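Local coordinates for extracellular solute-binding protein, family 1 (Bifidobacterium longum subsp. infantis ATCC 15697, PDB 3OMB) that probably captures a solute, perhaps a carbohydrate, outside the cell and delivers it to an ABC importer, and carries a bound magnesium ion, at residues 123-128 / 365-370; 352-357 / 421-426. All coordinates share one frame; numbering follows the deposited sequence. Where two conformers were deposited one is given.

Contact 1 (123-128 / 365-370)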
loop_
_atom_site.group_PDB
_atom_site.type_symbol
_atom_site.label_atom_id
_atom_site.label_comp_id
_atom_site.label_asym_id
_atom_site.label_seq_id
_atom_site.Cartn_x
_atom_site.Cartn_y
_atom_site.Cartn_z
ATOM N N ASP A 123 -25.211 -2.203 16.342
ATOM C CA ASP A 123 -26.505 -1.544 16.203
ATOM C C ASP A 123 -26.397 -0.017 16.270
ATOM O O ASP A 123 -27.235 0.698 15.730
ATOM C CB ASP A 123 -27.478 -2.060 17.265
ATOM C CG ASP A 123 -28.033 -3.435 16.918
ATOM O OD1 ASP A 123 -27.374 -4.177 16.130
ATOM O OD2 ASP A 123 -29.135 -3.771 17.422
ATOM N N LYS A 124 -25.355 0.465 16.935
ATOM C CA LYS A 124 -25.060 1.890 16.969
ATOM C C LYS A 124 -24.171 2.297 15.783
ATOM O O LYS A 124 -23.839 3.469 15.630
ATOM C CB LYS A 124 -24.401 2.273 18.311
ATOM C CG LYS A 124 -25.354 2.253 19.539
ATOM C CD LYS A 124 -26.538 3.223 19.351
ATOM C CE LYS A 124 -27.395 3.381 20.614
ATOM N NZ LYS A 124 -26.682 4.176 21.667
ATOM N N LEU A 125 -23.791 1.327 14.950
ATOM C CA LEU A 125 -22.900 1.584 13.818
ATOM C C LEU A 125 -23.475 1.097 12.482
ATOM O O LEU A 125 -22.819 0.359 11.749
ATOM C CB LEU A 125 -21.517 0.979 14.079
ATOM C CG LEU A 125 -20.795 1.445 15.344
ATOM C CD1 LEU A 125 -19.532 0.616 15.551
ATOM C CD2 LEU A 125 -20.458 2.934 15.311
ATOM N N PRO A 126 -24.701 1.535 12.144
ATOM C CA PRO A 126 -25.330 1.084 10.901
ATOM C C PRO A 126 -24.480 1.347 9.641
ATOM O O PRO A 126 -24.488 0.517 8.735
ATOM C CB PRO A 126 -26.623 1.903 10.862
ATOM C CG PRO A 126 -26.329 3.087 11.693
ATOM C CD PRO A 126 -25.526 2.552 12.810
ATOM N N ASN A 127 -23.749 2.456 9.588
ATOM C CA ASN A 127 -22.869 2.738 8.435
ATOM C C ASN A 127 -21.705 1.767 8.312
ATOM O O ASN A 127 -21.255 1.446 7.208
ATOM C CB ASN A 127 -22.356 4.174 8.471
ATOM C CG ASN A 127 -23.474 5.189 8.254
ATOM O OD1 ASN A 127 -24.335 4.985 7.409
ATOM N ND2 ASN A 127 -23.461 6.284 9.013
ATOM N N VAL A 128 -21.224 1.291 9.450
ATOM C CA VAL A 128 -20.187 0.249 9.481
ATOM C C VAL A 128 -20.755 -1.086 9.008
ATOM O O VAL A 128 -20.112 -1.791 8.194
ATOM C CB VAL A 128 -19.598 0.120 10.886
ATOM C CG1 VAL A 128 -18.554 -0.961 10.923
ATOM C CG2 VAL A 128 -19.040 1.487 11.345
ATOM N N ALA A 365 -21.779 9.067 22.585
ATOM C CA ALA A 365 -21.321 10.123 21.662
ATOM C C ALA A 365 -20.149 9.624 20.799
ATOM O O ALA A 365 -20.114 9.872 19.602
ATOM C CB ALA A 365 -20.955 11.383 22.404
ATOM N N ALA A 366 -19.219 8.883 21.402
ATOM C CA ALA A 366 -18.097 8.326 20.651
ATOM C C ALA A 366 -18.618 7.482 19.493
ATOM O O ALA A 366 -18.149 7.635 18.353
ATOM C CB ALA A 366 -17.182 7.501 21.557
ATOM N N LEU A 367 -19.590 6.606 19.786
ATOM C CA LEU A 367 -20.142 5.700 18.773
ATOM C C LEU A 367 -20.898 6.456 17.702
ATOM O O LEU A 367 -20.827 6.116 16.522
ATOM C CB LEU A 367 -21.022 4.610 19.387
ATOM C CG LEU A 367 -20.256 3.525 20.175
ATOM C CD1 LEU A 367 -21.153 2.795 21.189
ATOM C CD2 LEU A 367 -19.571 2.529 19.262
ATOM N N LYS A 368 -21.590 7.504 18.119
ATOM C CA LYS A 368 -22.305 8.361 17.189
ATOM C C LYS A 368 -21.325 9.070 16.237
ATOM O O LYS A 368 -21.574 9.186 15.036
ATOM C CB LYS A 368 -23.116 9.372 17.977
ATOM C CG LYS A 368 -24.302 9.943 17.232
ATOM C CD LYS A 368 -25.095 10.869 18.152
ATOM C CE LYS A 368 -25.846 11.904 17.303
ATOM N NZ LYS A 368 -26.482 12.980 18.126
ATOM N N LEU A 369 -20.205 9.523 16.774
ATOM C CA LEU A 369 -19.199 10.171 15.955
ATOM C C LEU A 369 -18.616 9.166 14.941
ATOM O O LEU A 369 -18.461 9.475 13.755
ATOM C CB LEU A 369 -18.097 10.734 16.853
ATOM C CG LEU A 369 -16.901 11.429 16.196
ATOM C CD1 LEU A 369 -17.390 12.525 15.279
ATOM C CD2 LEU A 369 -16.011 12.056 17.255
ATOM N N ALA A 370 -18.319 7.960 15.417
ATOM C CA ALA A 370 -17.732 6.935 14.575
ATOM C C ALA A 370 -18.710 6.542 13.461
ATOM O O ALA A 370 -18.313 6.386 12.306
ATOM C CB ALA A 370 -17.313 5.691 15.428
#

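Contact 2 (352-357 / 421-426)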
loop_
_atom_site.group_PDB
_atom_site.type_symbol
_atom_site.label_atom_id
_atom_site.label_comp_id
_atom_site.label_asym_id
_atom_site.label_seq_id
_atom_site.Cartn_x
_atom_site.Cartn_y
_atom_site.Cartn_z
ATOM N N ALA A 352 -7.237 -1.216 10.403
ATOM C CA ALA A 352 -6.936 -0.412 11.590
ATOM C C ALA A 352 -7.160 1.097 11.467
ATOM O O ALA A 352 -6.297 1.898 11.816
ATOM C CB ALA A 352 -5.494 -0.715 12.079
ATOM N N GLY A 353 -8.324 1.485 10.985
ATOM C CA GLY A 353 -8.647 2.894 10.873
ATOM C C GLY A 353 -9.281 3.455 12.136
ATOM O O GLY A 353 -8.824 4.482 12.639
ATOM N N LEU A 354 -10.327 2.801 12.648
ATOM C CA LEU A 354 -11.018 3.299 13.831
ATOM C C LEU A 354 -10.942 2.408 15.067
ATOM O O LEU A 354 -11.234 1.219 14.991
ATOM C CB LEU A 354 -12.484 3.610 13.509
ATOM C CG LEU A 354 -13.150 4.468 14.601
ATOM C CD1 LEU A 354 -13.736 5.735 14.062
ATOM C CD2 LEU A 354 -14.193 3.634 15.310
ATOM N N SER A 355 -10.550 3.000 16.197
ATOM C CA SER A 355 -10.605 2.339 17.504
ATOM C C SER A 355 -11.147 3.284 18.587
ATOM O O SER A 355 -10.899 4.495 18.565
ATOM C CB SER A 355 -9.234 1.769 17.900
ATOM O OG SER A 355 -8.200 2.737 17.801
ATOM N N ILE A 356 -11.912 2.730 19.519
ATOM C CA ILE A 356 -12.541 3.537 20.550
ATOM C C ILE A 356 -12.076 3.080 21.906
ATOM O O ILE A 356 -12.011 1.875 22.175
ATOM C CB ILE A 356 -14.090 3.538 20.423
ATOM C CG1 ILE A 356 -14.497 4.392 19.215
ATOM C CG2 ILE A 356 -14.770 4.101 21.686
ATOM C CD1 ILE A 356 -15.917 4.184 18.739
ATOM N N SER A 357 -11.735 4.055 22.747
ATOM C CA SER A 357 -11.343 3.796 24.124
ATOM C C SER A 357 -12.476 3.097 24.867
ATOM O O SER A 357 -13.624 3.537 24.816
ATOM C CB SER A 357 -11.023 5.118 24.814
ATOM O OG SER A 357 -10.735 4.918 26.186
ATOM N N LEU A 421 -5.670 8.771 4.459
ATOM C CA LEU A 421 -5.824 8.524 5.903
ATOM C C LEU A 421 -7.267 8.685 6.378
ATOM O O LEU A 421 -7.521 8.863 7.576
ATOM C CB LEU A 421 -4.901 9.436 6.719
ATOM C CG LEU A 421 -3.408 9.118 6.593
ATOM C CD1 LEU A 421 -2.579 10.318 6.988
ATOM C CD2 LEU A 421 -3.018 7.874 7.421
ATOM N N LEU A 422 -8.218 8.611 5.447
ATOM C CA LEU A 422 -9.616 8.723 5.827
ATOM C C LEU A 422 -9.968 7.493 6.667
ATOM O O LEU A 422 -9.384 6.402 6.513
ATOM C CB LEU A 422 -10.514 8.803 4.598
ATOM C CG LEU A 422 -11.010 7.463 4.030
ATOM C CD1 LEU A 422 -12.241 7.664 3.146
ATOM C CD2 LEU A 422 -9.920 6.767 3.272
ATOM N N VAL A 423 -10.906 7.679 7.576
ATOM C CA VAL A 423 -11.403 6.577 8.352
ATOM C C VAL A 423 -12.909 6.619 8.107
ATOM O O VAL A 423 -13.616 7.481 8.619
ATOM C CB VAL A 423 -11.004 6.768 9.818
ATOM C CG1 VAL A 423 -11.578 5.691 10.676
ATOM C CG2 VAL A 423 -9.491 6.742 9.942
ATOM N N GLY A 424 -13.388 5.697 7.290
ATOM C CA GLY A 424 -14.733 5.771 6.732
ATOM C C GLY A 424 -14.679 4.867 5.526
ATOM O O GLY A 424 -13.770 4.054 5.416
ATOM N N TRP A 425 -15.644 4.974 4.630
ATOM C CA TRP A 425 -15.622 4.143 3.438
ATOM C C TRP A 425 -16.363 4.842 2.304
ATOM O O TRP A 425 -17.358 5.497 2.537
ATOM C CB TRP A 425 -16.180 2.745 3.706
ATOM C CG TRP A 425 -17.688 2.652 3.841
ATOM C CD1 TRP A 425 -18.462 3.227 4.817
ATOM C CD2 TRP A 425 -18.591 1.936 2.981
ATOM N NE1 TRP A 425 -19.780 2.903 4.622
ATOM C CE2 TRP A 425 -19.895 2.130 3.492
ATOM C CE3 TRP A 425 -18.425 1.161 1.820
ATOM C CZ2 TRP A 425 -21.037 1.561 2.898
ATOM C CZ3 TRP A 425 -19.571 0.588 1.219
ATOM C CH2 TRP A 425 -20.858 0.804 1.758
ATOM N N ILE A 426 -15.836 4.725 1.087
ATOM C CA ILE A 426 -16.485 5.288 -0.092
ATOM C C ILE A 426 -17.279 4.158 -0.700
ATOM O O ILE A 426 -16.682 3.172 -1.171
ATOM C CB ILE A 426 -15.479 5.799 -1.158
ATOM C CG1 ILE A 426 -14.519 6.852 -0.580
ATOM C CG2 ILE A 426 -16.233 6.372 -2.398
ATOM C CD1 ILE A 426 -15.179 8.096 -0.124
#

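Contact 1 (123-128 / 365-370)
The helix layer over one face of a mixed sheet in an alpha/beta lobe, as in periplasmic-type binding proteins, supplies this contact: the turn that starts helix 126-134 leans on helix 363-373 where Leu125 meets Leu367 and Ala370. Leu125, the N-cap residue of helix 126-134, uses its branch end. Its CD2 methyl comes within 4.1 Å of CD2 of Leu367 and 4.2 Å of CB of Ala370, one helical turn further on. The two leucine side chains cross at about a right angle, and both methyls of Leu125 bear on the one CD2 methyl of Leu367, CD1 of Leu125 lying 4.2 Å from it. With CG of Leu125 opposite its carbonyl carbon (chi1 -57°), the branch end swings in toward the helix although the bond from CA to CB does not aim there. The same CD2 also sits 3.4 Å from the backbone O of Leu367. Nearer solvent, CB of Lys124 lies 4.2 Å from CB of Leu367, and beyond it the lysine chain turns away, its NZ making a weak, long ion pair with Asp364. Asn127 adds a polar tie through its ND2, bonded to the backbone O of Asn371. No hydrogen bond joins the two segments themselves, so their mutual hold is apolar: a buried leucine-alanine patch whose exposed margin is occupied by the lysine.

Contact 2 (352-357 / 421-426)
Val423 pushes both of its methyls against the backbone of Gly353, and one of them on to Leu354. CG1 of Val423 lies 3.5 Å from the carbonyl carbon of Gly353 and 3.6 Å from CB of Leu354, while its CG2 rests 3.6 Å from O of Gly353. CG1 is the branch opposite the backbone N (chi1 176°), which sets it at the junction of the two residues, with CD1 of Leu354 4.0 Å away. Since Gly353 carries no side chain, the valine settles directly on main-chain atoms. Gly353 and Leu354 both face Ile152 in a classic beta bulge, and backbone hydrogen bonds to Ile152 hold these two residues that Val423 touches. From the loop, the backbone O of Val423 accepts a hydrogen bond from NE2 of Gln382, and Trp425 N is bonded to Ser379 OG, tying the irregular 421-426 loop to helix 376-384. Val423 also touches Leu100 of strand 98-100, the antiparallel neighbour of strand 352-356, so the loop packs against two adjacent strands, while Leu354 reaches Ala370 and Leu373 of helix 363-373 and Trp425 stacks on Phe131 of helix 126-134.

How the contacts relate
Contacts 1 and 2, their centres about 12 Å apart, illustrate how one lobe is stitched from distant parts of the chain. Both depend on apolar groups without a hydrogen bond across, yet they differ in place: contact 1 joins the 3-10 turn and N-cap ahead of helix 126-134 to helix 363-373 and reaches the surface at its lysine, whereas contact 2 sets a loop on an outermost strand and all its touching residues are buried. Ala370 and Leu367 link them, both packing on Ile356 of strand 352-356, which precedes helix 363-373. Asn127 and Trp425 also pack together. Leucine methyls dominate the first contact, main-chain atoms the second, and both lie away from the magnesium site.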